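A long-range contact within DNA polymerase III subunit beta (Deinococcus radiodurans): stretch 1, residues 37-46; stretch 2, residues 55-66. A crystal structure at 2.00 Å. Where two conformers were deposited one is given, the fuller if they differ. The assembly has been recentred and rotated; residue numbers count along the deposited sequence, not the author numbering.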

# COMPACT_ATOMS: atom_id res chain seq x y z
N GLU A 37 -28.07 8.15 15.83
CA GLU A 37 -29.40 8.16 16.37
C GLU A 37 -29.52 6.91 17.19
O GLU A 37 -29.13 5.83 16.75
N THR A 38 -30.06 7.06 18.40
CA THR A 38 -30.17 5.95 19.32
C THR A 38 -31.63 5.65 19.60
O THR A 38 -32.48 6.53 19.59
N SER A 39 -31.90 4.37 19.81
CA SER A 39 -33.21 3.90 20.25
C SER A 39 -32.93 2.66 21.10
O SER A 39 -31.77 2.31 21.32
N GLU A 40 -33.98 1.99 21.58
CA GLU A 40 -33.81 0.81 22.43
C GLU A 40 -32.93 -0.26 21.75
O GLU A 40 -32.00 -0.78 22.37
N GLY A 41 -33.21 -0.55 20.48
CA GLY A 41 -32.58 -1.67 19.77
C GLY A 41 -31.13 -1.46 19.38
O GLY A 41 -30.37 -2.42 19.19
N GLY A 42 -30.72 -0.20 19.29
CA GLY A 42 -29.36 0.08 18.93
C GLY A 42 -29.12 1.47 18.38
O GLY A 42 -29.89 2.41 18.64
N LEU A 43 -28.02 1.59 17.65
CA LEU A 43 -27.53 2.84 17.12
C LEU A 43 -27.71 2.82 15.61
O LEU A 43 -27.38 1.83 14.95
N THR A 44 -28.20 3.92 15.06
CA THR A 44 -28.22 4.12 13.62
C THR A 44 -27.18 5.19 13.30
O THR A 44 -27.28 6.32 13.77
N LEU A 45 -26.17 4.79 12.53
CA LEU A 45 -25.08 5.66 12.12
C LEU A 45 -25.38 6.16 10.70
O LEU A 45 -25.63 5.34 9.81
N SER A 46 -25.35 7.47 10.48
CA SER A 46 -25.66 7.97 9.15
C SER A 46 -24.83 9.19 8.74
O SER A 46 -24.27 9.92 9.59
N SER A 55 -26.83 4.88 5.77
CA SER A 55 -27.25 4.61 7.13
C SER A 55 -26.88 3.18 7.46
O SER A 55 -27.11 2.29 6.64
N CYS A 56 -26.33 2.96 8.64
CA CYS A 56 -26.01 1.61 9.10
C CYS A 56 -26.51 1.42 10.52
O CYS A 56 -26.24 2.24 11.40
N PHE A 57 -27.22 0.32 10.73
CA PHE A 57 -27.71 -0.02 12.06
C PHE A 57 -26.70 -0.90 12.81
O PHE A 57 -26.21 -1.89 12.27
N VAL A 58 -26.41 -0.54 14.06
CA VAL A 58 -25.56 -1.33 14.92
C VAL A 58 -26.35 -1.71 16.17
O VAL A 58 -26.72 -0.84 16.96
N PRO A 59 -26.60 -3.02 16.37
CA PRO A 59 -27.30 -3.44 17.59
C PRO A 59 -26.58 -3.03 18.85
O PRO A 59 -25.34 -3.09 18.91
N ALA A 60 -27.34 -2.59 19.85
CA ALA A 60 -26.77 -2.10 21.10
C ALA A 60 -27.83 -2.05 22.17
O ALA A 60 -29.02 -2.01 21.87
N GLU A 61 -27.39 -2.00 23.42
CA GLU A 61 -28.30 -1.73 24.51
C GLU A 61 -28.14 -0.28 24.88
O GLU A 61 -27.04 0.15 25.22
N VAL A 62 -29.24 0.47 24.81
CA VAL A 62 -29.21 1.91 25.01
C VAL A 62 -30.19 2.33 26.12
O VAL A 62 -31.31 1.83 26.19
N GLN A 63 -29.76 3.24 26.99
CA GLN A 63 -30.67 3.86 27.95
C GLN A 63 -30.73 5.37 27.66
O GLN A 63 -29.73 5.98 27.28
N GLN A 64 -31.91 5.94 27.86
CA GLN A 64 -32.15 7.37 27.67
C GLN A 64 -31.64 7.85 26.30
O GLN A 64 -30.74 8.70 26.23
N PRO A 65 -32.21 7.30 25.21
CA PRO A 65 -31.71 7.59 23.87
C PRO A 65 -31.73 9.09 23.53
O PRO A 65 -32.65 9.81 23.91
N GLU A 66 -30.70 9.52 22.82
CA GLU A 66 -30.52 10.91 22.44
C GLU A 66 -29.66 10.88 21.18
O GLU A 66 -28.86 9.97 21.00

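How does the contact begin at the start of stretch 1? Glu37, with chi1 m, points away and takes no part, but Thr38 points toward stretch 2 and is one of its most covered residues. Its p rotamer places the hydroxyl against the loop at the far end of stretch 2, where Thr38 OG1 donates a hydrogen bond to Glu66 O at 2.7 Å. Thr38 OG1 lies 3.4 Å from Pro65 CB, so the proline, which also points toward stretch 1, packs beside the polar link. Thr38 also meets Val62, with Thr38 CB 3.9 Å from Val62 CG1; Val62 points toward stretch 1 and has chi1 t.

What do the turn and the first residue of the strand after it contribute? Mostly backbone. The side chains of Ser39 and Glu40 point away, both with chi1 p, and that of Glu40 is poorly ordered. Ser39 nevertheless offers its carbonyl to the valine, Ser39 O lying 3.3 Å from Val62 CB. Gly41 O accepts a hydrogen bond from Ala60 N at 3.1 Å and also sits 3.5 Å from Phe57 CZ, at the tip of the aromatic ring. Gly42 is pressed close to stretch 2: Gly42 CA is 3.4 Å from Val58 O, in a CA-H...O contact, and 3.9 Å from Phe57 CE1. A CB here would clash with Val58 O, Pro59 CA and Ala60 N, and the backbone angles of Gly42 by themselves call for glycine.

How do Leu43 and Thr44 divide between the two faces of the sheet? Leu43 lies on one face with Leu45, Val58 and Cys56, as the antiparallel pairing dictates, and two backbone hydrogen bonds tie it to Val58. With chi1 m and chi2 t, it reaches past its own partner: Leu43 CG is 4.1 Å from Ala60 CB, and Leu43 CD2 is 4.3 Å from Val62 CG2. Thr44 lies on the other face with Ser46, Ser55 and Phe57, a side more mixed in character. In the m rotamer, it sets its hydroxyl at the edge of the Phe57 ring, with Thr44 OG1 3.8 Å from Phe57 CD1, while its methyl turns to the serine: Thr44 CG2 is 3.1 Å from Ser55 OG, a tight van der Waals approach. With chi1 t and chi2 78°, the phenylalanine brings the end of its ring nearer stretch 1, close to Gly41 and Gly42.

What do Leu45 and Ser46 add at the end of the walk? Two backbone hydrogen bonds tie Leu45 to Cys56, holding these side chains in register. Leu45 adopts the same m, t rotamer as Leu43 and leans diagonally onto Val58, the cross-strand partner of Leu43, with Leu45 CD1 3.7 Å from Val58 CG2. Cys56 and Val58 both have chi1 t. The result is a continuous apolar row from Leu45 through Val58 and Leu43 to Ala60 and Val62. Ser46, chi1 p, closes the walk with a light touch, Ser46 CB lying 4.0 Å from Ser55 OG.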

# COMPACT_ATOMS: atom_id res chain seq x y z
CB GLU A 37 -30.46 8.13 15.28
CG GLU A 37 -30.67 9.46 14.60
CD GLU A 37 -31.54 9.34 13.37
OE1 GLU A 37 -31.21 8.51 12.49
OE2 GLU A 37 -32.55 10.07 13.27
CB THR A 38 -29.40 6.22 20.63
OG1 THR A 38 -29.83 7.46 21.23
CG2 THR A 38 -27.88 6.28 20.37
CB SER A 39 -34.11 3.61 19.05
OG SER A 39 -33.37 3.09 17.95
CB GLU A 40 -35.16 0.21 22.86
CG GLU A 40 -35.87 -0.56 21.77
CD GLU A 40 -37.21 -1.12 22.19
OE1 GLU A 40 -37.35 -1.51 23.37
OE2 GLU A 40 -38.13 -1.19 21.33
CB LEU A 43 -26.04 3.00 17.42
CG LEU A 43 -25.47 2.71 18.82
CD1 LEU A 43 -23.97 2.50 18.72
CD2 LEU A 43 -25.76 3.82 19.81
CB THR A 44 -29.62 4.53 13.15
OG1 THR A 44 -30.52 3.46 13.46
CG2 THR A 44 -29.69 4.77 11.63
CB LEU A 45 -23.76 4.87 12.10
CG LEU A 45 -23.40 4.01 13.32
CD1 LEU A 45 -22.19 3.13 13.06
CD2 LEU A 45 -23.14 4.89 14.53
CB SER A 46 -27.17 8.24 9.04
OG SER A 46 -27.53 9.45 9.68
CB SER A 55 -28.75 4.79 7.24
OG SER A 55 -29.14 4.77 8.58
CB CYS A 56 -24.51 1.35 9.06
SG CYS A 56 -24.12 -0.41 9.30
CB PHE A 57 -29.04 -0.75 11.96
CG PHE A 57 -29.61 -1.18 13.29
CD1 PHE A 57 -30.23 -0.26 14.11
CD2 PHE A 57 -29.54 -2.51 13.70
CE1 PHE A 57 -30.76 -0.64 15.34
CE2 PHE A 57 -30.07 -2.90 14.92
CZ PHE A 57 -30.68 -1.96 15.74
CB VAL A 58 -24.29 -0.53 15.30
CG1 VAL A 58 -23.42 -1.33 16.26
CG2 VAL A 58 -23.52 -0.14 14.03
CB PRO A 59 -27.36 -4.97 17.46
CG PRO A 59 -27.34 -5.22 15.99
CD PRO A 59 -26.46 -4.14 15.41
CB ALA A 60 -26.19 -0.70 20.89
CB GLU A 61 -28.02 -2.65 25.69
CG GLU A 61 -28.10 -4.09 25.22
CD GLU A 61 -28.41 -5.09 26.31
OE1 GLU A 61 -28.36 -4.70 27.50
OE2 GLU A 61 -28.72 -6.26 25.96
CB VAL A 62 -29.59 2.67 23.73
CG1 VAL A 62 -29.48 4.17 23.95
CG2 VAL A 62 -28.71 2.25 22.54
CB GLN A 63 -30.24 3.61 29.40
CG GLN A 63 -28.86 4.14 29.74
CD GLN A 63 -28.65 4.33 31.23
OE1 GLN A 63 -28.85 3.40 32.02
NE2 GLN A 63 -28.23 5.54 31.63
CB GLN A 64 -31.56 8.16 28.85
CG GLN A 64 -32.20 7.80 30.20
CD GLN A 64 -31.45 8.35 31.41
OE1 GLN A 64 -30.83 9.40 31.35
NE2 GLN A 64 -31.53 7.65 32.53
CB PRO A 65 -32.65 6.80 22.95
CG PRO A 65 -33.87 6.54 23.74
CD PRO A 65 -33.40 6.43 25.16
CB GLU A 66 -29.81 11.64 23.57
CG GLU A 66 -29.76 13.15 23.44
CD GLU A 66 -29.11 13.81 24.66
OE1 GLU A 66 -28.95 13.14 25.70
OE2 GLU A 66 -28.75 15.00 24.57